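Inactive glucansucrase (PDB 5JBD) is an inactive glucansucrase of glycosyl hydrolase family 70, with a TIM barrel at its centre and a bound calcium ion. Local coordinates at residues T56-P61 with W79-M84; F280-A285 with E746-N751; Y565-D570 with G614-V619. All coordinates share one frame; numbering follows the deposited sequence.

Contact 1: T56-P61 with W79-M84; sequences TDWYRP and WRPLLM
W58 lies with one indole face against P81, and across the same strand pair W79 turns its own face to R60, so each segment contributes one tryptophan whose face is met by a residue of the other. W58 CG stands anti to the carbonyl carbon, beside the backbone N (chi1 -66°). P81 CD sits over the six-membered ring of W58, 3.7 Å from its centroid, a CH-pi contact, with P81 N above the same face nearer the rim. At the edge of that indole, W58 CZ3 meets W79 O at 3.5 Å. In the second pair, R60 CB stands over the five-membered ring of W79, 4.1 Å from the centroid and only 10° off the normal, while W58 O comes in at the edge of the W79 ring. Y59 shares a face of the ladder with R80; the side chains of Y59 and L82 cross obliquely, Y59 CD1 touching L82 CD2 at 3.7 Å.

The backbone is a two-stranded antiparallel ladder. Y59 and R80 form the hydrogen-bonded pair, with Y59 N to R80 O at 2.9 Å and R80 N to Y59 O at 2.8 Å. Beyond it, L82 N gives a nearly straight bond to D57 O at 3.0 Å, and a water links D57 O to L83 N. R80 bends back at chi2, and its NH1 bonds W79 O at 2.9 Å from above the carbonyl plane, while R80 NE pairs with E141.

E141 belongs to helix 126-147, which also meets R80 through I144. Helix 151-162 packs against W58 and P81, using A154 for the tryptophan and L153 and I157 for the proline.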
loop_
_atom_site.group_PDB
_atom_site.type_symbol
_atom_site.label_atom_id
_atom_site.label_comp_id
_atom_site.label_asym_id
_atom_site.label_seq_id
_atom_site.Cartn_x
_atom_site.Cartn_y
_atom_site.Cartn_z
ATOM N N THR A 56 30.007 6.691 -9.620
ATOM C CA THR A 56 30.168 5.421 -8.901
ATOM C C THR A 56 30.282 4.198 -9.820
ATOM O O THR A 56 30.402 3.083 -9.332
ATOM C CB THR A 56 29.015 5.212 -7.880
ATOM O OG1 THR A 56 27.748 5.359 -8.537
ATOM C CG2 THR A 56 29.134 6.234 -6.770
ATOM N N ASP A 57 30.250 4.405 -11.137
ATOM C CA ASP A 57 30.458 3.325 -12.100
ATOM C C ASP A 57 31.948 3.095 -12.363
ATOM O O ASP A 57 32.811 3.805 -11.857
ATOM C CB ASP A 57 29.689 3.596 -13.413
ATOM C CG ASP A 57 28.261 3.063 -13.392
ATOM O OD1 ASP A 57 27.852 2.389 -12.416
ATOM O OD2 ASP A 57 27.523 3.356 -14.351
ATOM N N TRP A 58 32.219 2.060 -13.149
ATOM C CA TRP A 58 33.539 1.603 -13.430
ATOM C C TRP A 58 33.804 1.622 -14.939
ATOM O O TRP A 58 32.874 1.672 -15.762
ATOM C CB TRP A 58 33.689 0.183 -12.877
ATOM C CG TRP A 58 33.630 0.070 -11.372
ATOM C CD1 TRP A 58 32.642 0.539 -10.519
ATOM C CD2 TRP A 58 34.569 -0.603 -10.542
ATOM N NE1 TRP A 58 32.943 0.228 -9.224
ATOM C CE2 TRP A 58 34.113 -0.478 -9.206
ATOM C CE3 TRP A 58 35.756 -1.295 -10.789
ATOM C CZ2 TRP A 58 34.799 -1.017 -8.141
ATOM C CZ3 TRP A 58 36.442 -1.833 -9.728
ATOM C CH2 TRP A 58 35.960 -1.686 -8.410
ATOM N N TYR A 59 35.089 1.580 -15.289
ATOM C CA TYR A 59 35.536 1.466 -16.689
ATOM C C TYR A 59 36.807 0.630 -16.787
ATOM O O TYR A 59 37.436 0.301 -15.771
ATOM C CB TYR A 59 35.740 2.852 -17.307
ATOM C CG TYR A 59 37.097 3.481 -17.041
ATOM C CD1 TYR A 59 37.541 3.719 -15.751
ATOM C CD2 TYR A 59 37.946 3.848 -18.101
ATOM C CE1 TYR A 59 38.782 4.287 -15.517
ATOM C CE2 TYR A 59 39.171 4.436 -17.865
ATOM C CZ TYR A 59 39.586 4.647 -16.565
ATOM O OH TYR A 59 40.807 5.230 -16.307
ATOM N N ARG A 60 37.170 0.277 -18.016
ATOM C CA ARG A 60 38.397 -0.468 -18.281
ATOM C C ARG A 60 39.424 0.490 -18.863
ATOM O O ARG A 60 39.285 0.897 -20.021
ATOM C CB ARG A 60 38.126 -1.605 -19.265
ATOM C CG ARG A 60 39.357 -2.449 -19.585
ATOM C CD ARG A 60 39.082 -3.445 -20.692
ATOM N NE ARG A 60 40.314 -4.064 -21.184
ATOM C CZ ARG A 60 40.367 -4.930 -22.195
ATOM N NH1 ARG A 60 39.255 -5.291 -22.852
ATOM N NH2 ARG A 60 41.545 -5.433 -22.566
ATOM N N PRO A 61 40.454 0.869 -18.074
ATOM C CA PRO A 61 41.536 1.662 -18.685
ATOM C C PRO A 61 42.363 0.792 -19.610
ATOM O O PRO A 61 42.273 -0.441 -19.534
ATOM C CB PRO A 61 42.384 2.102 -17.484
ATOM C CG PRO A 61 42.154 1.039 -16.457
ATOM C CD PRO A 61 40.733 0.575 -16.654
ATOM N N TRP A 79 38.668 -3.951 -14.522
ATOM C CA TRP A 79 37.957 -2.696 -14.474
ATOM C C TRP A 79 38.361 -1.923 -13.221
ATOM O O TRP A 79 38.821 -2.507 -12.243
ATOM C CB TRP A 79 36.452 -2.942 -14.526
ATOM C CG TRP A 79 35.990 -3.440 -15.864
ATOM C CD1 TRP A 79 36.425 -4.566 -16.523
ATOM C CD2 TRP A 79 35.019 -2.836 -16.715
ATOM N NE1 TRP A 79 35.781 -4.689 -17.724
ATOM C CE2 TRP A 79 34.919 -3.640 -17.873
ATOM C CE3 TRP A 79 34.235 -1.687 -16.626
ATOM C CZ2 TRP A 79 34.062 -3.330 -18.925
ATOM C CZ3 TRP A 79 33.389 -1.383 -17.661
ATOM C CH2 TRP A 79 33.291 -2.207 -18.793
ATOM N N ARG A 80 38.216 -0.603 -13.281
ATOM C CA ARG A 80 38.526 0.274 -12.170
ATOM C C ARG A 80 37.402 1.277 -11.961
ATOM O O ARG A 80 36.698 1.631 -12.908
ATOM C CB ARG A 80 39.848 1.020 -12.413
ATOM C CG ARG A 80 41.090 0.150 -12.543
ATOM C CD ARG A 80 41.436 -0.551 -11.241
ATOM N NE ARG A 80 42.640 -1.373 -11.326
ATOM C CZ ARG A 80 42.683 -2.666 -11.663
ATOM N NH1 ARG A 80 41.584 -3.351 -11.981
ATOM N NH2 ARG A 80 43.854 -3.287 -11.695
ATOM N N PRO A 81 37.217 1.732 -10.707
ATOM C CA PRO A 81 36.207 2.733 -10.415
ATOM C C PRO A 81 36.595 4.089 -10.993
ATOM O O PRO A 81 37.772 4.506 -10.898
ATOM C CB PRO A 81 36.189 2.771 -8.887
ATOM C CG PRO A 81 37.568 2.389 -8.499
ATOM C CD PRO A 81 37.977 1.357 -9.495
ATOM N N LEU A 82 35.616 4.760 -11.591
ATOM C CA LEU A 82 35.824 6.089 -12.169
ATOM C C LEU A 82 36.339 7.101 -11.130
ATOM O O LEU A 82 37.126 7.997 -11.471
ATOM C CB LEU A 82 34.552 6.583 -12.867
ATOM C CG LEU A 82 34.222 5.939 -14.225
ATOM C CD1 LEU A 82 32.764 6.140 -14.627
ATOM C CD2 LEU A 82 35.148 6.471 -15.305
ATOM N N LEU A 83 35.949 6.930 -9.860
ATOM C CA LEU A 83 36.368 7.845 -8.783
ATOM C C LEU A 83 37.848 7.831 -8.427
ATOM O O LEU A 83 38.282 8.685 -7.653
ATOM C CB LEU A 83 35.531 7.625 -7.506
ATOM C CG LEU A 83 34.182 8.340 -7.545
ATOM C CD1 LEU A 83 33.237 7.735 -6.509
ATOM C CD2 LEU A 83 34.330 9.851 -7.373
ATOM N N MET A 84 38.613 6.874 -8.955
ATOM C CA MET A 84 40.085 6.936 -8.916
ATOM C C MET A 84 40.676 7.974 -9.881
ATOM O O MET A 84 41.842 8.371 -9.705
ATOM C CB MET A 84 40.702 5.577 -9.289
ATOM C CG MET A 84 40.725 4.573 -8.167
ATOM S SD MET A 84 41.197 2.956 -8.783
ATOM C CE MET A 84 42.939 3.189 -9.140
HETATM O O HOH W 1 33.746 4.853 -9.140
#

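Contact 2: F280-A285 with E746-N751. With CA (calcium ion), chain C.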
loop_
_atom_site.group_PDB
_atom_site.type_symbol
_atom_site.label_atom_id
_atom_site.label_comp_id
_atom_site.label_asym_id
_atom_site.label_seq_id
_atom_site.Cartn_x
_atom_site.Cartn_y
_atom_site.Cartn_z
ATOM N N PHE A 280 -12.427 -7.044 -7.204
ATOM C CA PHE A 280 -11.242 -6.348 -6.701
ATOM C C PHE A 280 -11.457 -5.479 -5.477
ATOM O O PHE A 280 -12.510 -4.843 -5.306
ATOM C CB PHE A 280 -10.657 -5.469 -7.802
ATOM C CG PHE A 280 -10.287 -6.230 -9.033
ATOM C CD1 PHE A 280 -9.210 -7.120 -9.009
ATOM C CD2 PHE A 280 -11.006 -6.082 -10.214
ATOM C CE1 PHE A 280 -8.856 -7.835 -10.140
ATOM C CE2 PHE A 280 -10.648 -6.799 -11.351
ATOM C CZ PHE A 280 -9.578 -7.673 -11.317
ATOM N N ARG A 281 -10.436 -5.461 -4.625
ATOM C CA ARG A 281 -10.227 -4.398 -3.667
ATOM C C ARG A 281 -9.226 -3.465 -4.333
ATOM O O ARG A 281 -8.112 -3.883 -4.640
ATOM C CB ARG A 281 -9.716 -4.971 -2.338
ATOM C CG ARG A 281 -9.490 -3.963 -1.229
ATOM C CD ARG A 281 -8.126 -3.296 -1.316
ATOM N NE ARG A 281 -7.764 -2.543 -0.113
ATOM C CZ ARG A 281 -6.616 -1.877 0.040
ATOM N NH1 ARG A 281 -5.711 -1.857 -0.930
ATOM N NH2 ARG A 281 -6.358 -1.250 1.178
ATOM N N VAL A 282 -9.612 -2.213 -4.577
ATOM C CA VAL A 282 -8.798 -1.313 -5.390
ATOM C C VAL A 282 -7.900 -0.434 -4.513
ATOM O O VAL A 282 -8.370 0.508 -3.852
ATOM C CB VAL A 282 -9.663 -0.464 -6.336
ATOM C CG1 VAL A 282 -8.780 0.395 -7.231
ATOM C CG2 VAL A 282 -10.566 -1.365 -7.177
ATOM N N ASP A 283 -6.607 -0.766 -4.494
ATOM C CA ASP A 283 -5.630 -0.045 -3.678
ATOM C C ASP A 283 -5.406 1.367 -4.192
ATOM O O ASP A 283 -5.321 1.588 -5.414
ATOM C CB ASP A 283 -4.290 -0.785 -3.701
ATOM C CG ASP A 283 -3.249 -0.149 -2.788
ATOM O OD1 ASP A 283 -3.473 -0.100 -1.554
ATOM O OD2 ASP A 283 -2.217 0.290 -3.318
ATOM N N ALA A 284 -5.330 2.330 -3.278
ATOM C CA ALA A 284 -4.960 3.722 -3.620
ATOM C C ALA A 284 -5.871 4.350 -4.678
ATOM O O ALA A 284 -5.428 5.079 -5.582
ATOM C CB ALA A 284 -3.487 3.773 -4.060
ATOM N N ALA A 285 -7.164 4.057 -4.578
ATOM C CA ALA A 285 -8.140 4.549 -5.568
ATOM C C ALA A 285 -8.250 6.070 -5.609
ATOM O O ALA A 285 -8.719 6.596 -6.617
ATOM C CB ALA A 285 -9.505 3.942 -5.330
ATOM N N GLU A 746 -9.211 -9.795 -5.177
ATOM C CA GLU A 746 -7.764 -9.547 -5.116
ATOM C C GLU A 746 -7.540 -8.063 -4.952
ATOM O O GLU A 746 -8.236 -7.242 -5.548
ATOM C CB GLU A 746 -7.040 -10.050 -6.386
ATOM C CG GLU A 746 -5.576 -9.631 -6.548
ATOM C CD GLU A 746 -4.614 -10.147 -5.472
ATOM O OE1 GLU A 746 -5.033 -10.412 -4.308
ATOM O OE2 GLU A 746 -3.401 -10.246 -5.794
ATOM N N ASP A 747 -6.573 -7.745 -4.109
ATOM C CA ASP A 747 -6.060 -6.403 -3.928
ATOM C C ASP A 747 -5.266 -6.049 -5.176
ATOM O O ASP A 747 -4.173 -6.575 -5.378
ATOM C CB ASP A 747 -5.147 -6.389 -2.686
ATOM C CG ASP A 747 -5.074 -5.044 -2.008
ATOM O OD1 ASP A 747 -5.063 -4.023 -2.718
ATOM O OD2 ASP A 747 -5.019 -5.022 -0.740
ATOM N N ILE A 748 -5.816 -5.173 -6.011
ATOM C CA ILE A 748 -5.175 -4.776 -7.279
ATOM C C ILE A 748 -4.508 -3.427 -7.048
ATOM O O ILE A 748 -5.111 -2.537 -6.446
ATOM C CB ILE A 748 -6.144 -4.788 -8.497
ATOM C CG1 ILE A 748 -5.365 -4.551 -9.807
ATOM C CG2 ILE A 748 -7.294 -3.779 -8.351
ATOM C CD1 ILE A 748 -6.196 -4.731 -11.053
ATOM N N VAL A 749 -3.267 -3.295 -7.529
ATOM C CA VAL A 749 -2.372 -2.210 -7.118
ATOM C C VAL A 749 -1.828 -1.476 -8.339
ATOM O O VAL A 749 -0.736 -1.789 -8.821
ATOM C CB VAL A 749 -1.201 -2.752 -6.275
ATOM C CG1 VAL A 749 -0.319 -1.614 -5.748
ATOM C CG2 VAL A 749 -1.739 -3.591 -5.122
ATOM N N MET A 750 -2.598 -0.495 -8.828
ATOM C CA MET A 750 -2.227 0.285 -10.023
ATOM C C MET A 750 -1.360 1.508 -9.741
ATOM O O MET A 750 -0.843 2.105 -10.686
ATOM C CB MET A 750 -3.475 0.715 -10.811
ATOM C CG MET A 750 -4.184 -0.434 -11.518
ATOM S SD MET A 750 -5.729 0.008 -12.363
ATOM C CE MET A 750 -6.892 -0.082 -10.985
ATOM N N ASN A 751 -1.166 1.889 -8.479
ATOM C CA ASN A 751 -0.533 3.174 -8.217
ATOM C C ASN A 751 0.968 3.164 -8.460
ATOM O O ASN A 751 1.480 4.111 -9.057
ATOM C CB ASN A 751 -0.780 3.685 -6.815
ATOM C CG ASN A 751 -0.127 5.041 -6.578
ATOM O OD1 ASN A 751 -0.512 6.061 -7.179
ATOM N ND2 ASN A 751 0.887 5.057 -5.721
HETATM CA CA CA C . -0.364 7.865 -8.553
HETATM O O HOH W 2 -2.614 0.995 -6.100
HETATM O O HOH W 3 -5.179 -0.021 -7.808
HETATM O O HOH W 4 -0.345 6.086 -10.178
#
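F280-V282 and E746-I748 belong to neighbouring parallel strands of the TIM barrel, 279-282 and 743-748, the first and last barrel strands along this chain, with axes 35° apart. The backbone ladder runs from R281 N to E746 O (3.0 Å), through I748 N to R281 O (3.0 Å), to D283 N on I748 O (3.0 Å).

Side chains alternate between two faces. On one, F280, V282 and I748 turn toward helices 249-263 and 291-304. I748 CG2 meets F280 CB at 3.8 Å, and I748 CD1 stands over one face of the F280 ring, offset to the rim.

On the other face R281 and D747 lie side by side, pointing the same way. R281 is bent at chi2 (-84°), and its NH1 is shared between two carboxylates. D747 OD1 receives it at 2.9 Å on the syn side, with guanidinium and carboxylate planes 64° apart. D283 OD1 also receives it at 2.9 Å, through its anti lone pair and close to the guanidinium plane. In this salt-bridge network NH1 lies between D283 OD1 and D747 OD1, like charges 4.4 Å apart, and so probably offsets their repulsion. D747 OD2 is held in addition by Y707 and W690, and D283 OD2 is hydrogen-bonded to a glycerol probably left from the crystallisation liquor.

Farther along, A284 CB packs on N751 CB. One water accepts from M750 N and another from N751 N, both lying against D283 O. E237, D243 and N287 complete the protein side of the calcium site, to which N751 OD1 binds at 2.3 Å, while a further water on the ion donates a hydrogen bond to N751 O.

Contact 3: Y565-D570 with G614-V619; sequences YRNLID and GVWVPV
N567 lies against one face of the W616 ring, toward its rim, in a closely packed part of the contact. N567 CB is 3.4 Å from W616 CZ3, and the amide plane is only 25° from the indole plane. Two hydrogen bonds from ND2, to D570 OD2 and to P586 O, probably hold the amide in this orientation, and D570 OD2 takes further bonds from S583 and N585. Two residues back, Y565 lies alongside P618 and points the same way, its CE2 3.6 Å from P618 CD.

Both strands belong to an antiparallel beta sheet, consistent with domain C, the beta domain of family 70 proteins, and their pairing is interrupted by a classic beta bulge. L568 and I569 both face V615, whose O takes two weak bonds, from L568 N at 2.9 Å and from I569 N at 3.3 Å, after N567 has made an inverse gamma turn. L568 CG is anti to the backbone N (chi1 -170°). The side chain runs alongside V615, with L568 CD2 3.8 Å from V615 CG1. Helix 483-496 covers L568 with A492 and I569 with L489.

The solvent side is carried by R566, whose side chain is exposed, and by the partly exposed V619. The backbone stays firm there, with R566 N to V617 O at 2.7 Å. R566 NE donates to a water at 3.3 Å, and that water in turn gives a bond to P618 O at 2.8 Å. V619 adds only its CG2, which rests loosely beside R566 N.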
loop_
_atom_site.group_PDB
_atom_site.type_symbol
_atom_site.label_atom_id
_atom_site.label_comp_id
_atom_site.label_asym_id
_atom_site.label_seq_id
_atom_site.Cartn_x
_atom_site.Cartn_y
_atom_site.Cartn_z
ATOM N N TYR A 565 -36.366 -12.524 24.233
ATOM C CA TYR A 565 -35.049 -12.178 23.688
ATOM C C TYR A 565 -33.946 -12.835 24.505
ATOM O O TYR A 565 -34.023 -12.893 25.737
ATOM C CB TYR A 565 -34.875 -10.650 23.641
ATOM C CG TYR A 565 -35.571 -10.071 22.449
ATOM C CD1 TYR A 565 -36.930 -9.826 22.471
ATOM C CD2 TYR A 565 -34.875 -9.869 21.255
ATOM C CE1 TYR A 565 -37.582 -9.337 21.364
ATOM C CE2 TYR A 565 -35.514 -9.386 20.131
ATOM C CZ TYR A 565 -36.863 -9.123 20.189
ATOM O OH TYR A 565 -37.497 -8.635 19.090
ATOM N N ARG A 566 -32.933 -13.337 23.809
ATOM C CA ARG A 566 -31.789 -13.961 24.437
ATOM C C ARG A 566 -30.686 -12.935 24.667
ATOM O O ARG A 566 -30.394 -12.111 23.797
ATOM C CB ARG A 566 -31.252 -15.099 23.544
ATOM C CG ARG A 566 -30.104 -15.874 24.179
ATOM C CD ARG A 566 -29.853 -17.205 23.484
ATOM N NE ARG A 566 -29.203 -17.056 22.174
ATOM C CZ ARG A 566 -27.886 -17.139 21.929
ATOM N NH1 ARG A 566 -26.993 -17.351 22.902
ATOM N NH2 ARG A 566 -27.444 -17.006 20.680
ATOM N N ASN A 567 -30.046 -13.042 25.823
ATOM C CA ASN A 567 -28.919 -12.205 26.203
ATOM C C ASN A 567 -27.665 -12.738 25.508
ATOM O O ASN A 567 -26.919 -13.555 26.065
ATOM C CB ASN A 567 -28.761 -12.251 27.733
ATOM C CG ASN A 567 -27.798 -11.211 28.266
ATOM O OD1 ASN A 567 -27.068 -10.579 27.523
ATOM N ND2 ASN A 567 -27.801 -11.033 29.592
ATOM N N LEU A 568 -27.430 -12.270 24.288
ATOM C CA LEU A 568 -26.300 -12.756 23.486
ATOM C C LEU A 568 -24.948 -12.376 24.079
ATOM O O LEU A 568 -24.053 -13.222 24.191
ATOM C CB LEU A 568 -26.377 -12.218 22.061
ATOM C CG LEU A 568 -25.387 -12.847 21.063
ATOM C CD1 LEU A 568 -25.920 -14.182 20.576
ATOM C CD2 LEU A 568 -25.166 -11.919 19.887
ATOM N N ILE A 569 -24.784 -11.098 24.397
ATOM C CA ILE A 569 -23.580 -10.592 25.060
ATOM C C ILE A 569 -24.010 -9.603 26.137
ATOM O O ILE A 569 -24.840 -8.743 25.877
ATOM C CB ILE A 569 -22.633 -9.853 24.086
ATOM C CG1 ILE A 569 -22.214 -10.770 22.927
ATOM C CG2 ILE A 569 -21.402 -9.322 24.831
ATOM C CD1 ILE A 569 -21.369 -10.088 21.870
ATOM N N ASP A 570 -23.409 -9.711 27.321
ATOM C CA ASP A 570 -23.598 -8.745 28.407
ATOM C C ASP A 570 -22.231 -8.480 29.045
ATOM O O ASP A 570 -21.295 -9.273 28.880
ATOM C CB ASP A 570 -24.608 -9.282 29.435
ATOM C CG ASP A 570 -25.376 -8.169 30.190
ATOM O OD1 ASP A 570 -24.954 -6.992 30.184
ATOM O OD2 ASP A 570 -26.405 -8.498 30.823
ATOM N N GLY A 614 -24.049 -4.421 25.476
ATOM C CA GLY A 614 -25.085 -5.450 25.561
ATOM C C GLY A 614 -25.669 -5.750 24.189
ATOM O O GLY A 614 -25.863 -4.833 23.399
ATOM N N VAL A 615 -25.975 -7.016 23.913
ATOM C CA VAL A 615 -26.611 -7.403 22.653
ATOM C C VAL A 615 -27.738 -8.416 22.879
ATOM O O VAL A 615 -27.529 -9.445 23.570
ATOM C CB VAL A 615 -25.575 -7.976 21.663
ATOM C CG1 VAL A 615 -26.236 -8.251 20.305
ATOM C CG2 VAL A 615 -24.408 -7.014 21.518
ATOM N N TRP A 616 -28.905 -8.135 22.289
ATOM C CA TRP A 616 -30.113 -8.973 22.431
ATOM C C TRP A 616 -30.614 -9.435 21.075
ATOM O O TRP A 616 -30.695 -8.626 20.143
ATOM C CB TRP A 616 -31.240 -8.193 23.132
ATOM C CG TRP A 616 -30.850 -7.806 24.529
ATOM C CD1 TRP A 616 -30.221 -6.670 24.916
ATOM C CD2 TRP A 616 -31.002 -8.602 25.703
ATOM N NE1 TRP A 616 -29.987 -6.691 26.270
ATOM C CE2 TRP A 616 -30.457 -7.871 26.778
ATOM C CE3 TRP A 616 -31.550 -9.874 25.951
ATOM C CZ2 TRP A 616 -30.442 -8.360 28.089
ATOM C CZ3 TRP A 616 -31.538 -10.363 27.263
ATOM C CH2 TRP A 616 -30.979 -9.606 28.311
ATOM N N VAL A 617 -30.969 -10.718 20.975
ATOM C CA VAL A 617 -31.568 -11.286 19.754
ATOM C C VAL A 617 -32.769 -12.173 20.080
ATOM O O VAL A 617 -32.835 -12.735 21.170
ATOM C CB VAL A 617 -30.547 -12.106 18.915
ATOM C CG1 VAL A 617 -29.433 -11.203 18.413
ATOM C CG2 VAL A 617 -29.977 -13.288 19.689
ATOM N N PRO A 618 -33.706 -12.318 19.135
ATOM C CA PRO A 618 -34.831 -13.223 19.390
ATOM C C PRO A 618 -34.429 -14.668 19.732
ATOM O O PRO A 618 -33.464 -15.193 19.187
ATOM C CB PRO A 618 -35.617 -13.189 18.069
ATOM C CG PRO A 618 -35.283 -11.853 17.470
ATOM C CD PRO A 618 -33.858 -11.600 17.852
ATOM N N VAL A 619 -35.168 -15.272 20.656
ATOM C CA VAL A 619 -35.090 -16.706 20.929
ATOM C C VAL A 619 -35.625 -17.425 19.682
ATOM O O VAL A 619 -36.695 -17.072 19.194
ATOM C CB VAL A 619 -35.967 -17.092 22.154
ATOM C CG1 VAL A 619 -36.088 -18.611 22.298
ATOM C CG2 VAL A 619 -35.405 -16.484 23.441
HETATM O O HOH W 5 -31.335 -16.939 19.716
#

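How the contacts relate
The three contacts are spread along an elongated chain and none touches another. Contact 2 is the central one, its centre about 9 Å from that of the chain, and it alone holds a ligand of the calcium ion, N751, and the glycerol-bound D283. Contacts 1 and 2 lie about 43 Å apart between centres, with about 26 Å between nearest atoms; contacts 2 and 3 lie about 39 Å apart between centres, with about 27 Å between nearest atoms. Contacts 1 and 3 fall on opposite sides of the chain's centre, about 76 Å apart between centres. Along the sequence contact 1 closes before the others begin, whereas contact 3 is nested in the 460-residue loop that contact 2 closes.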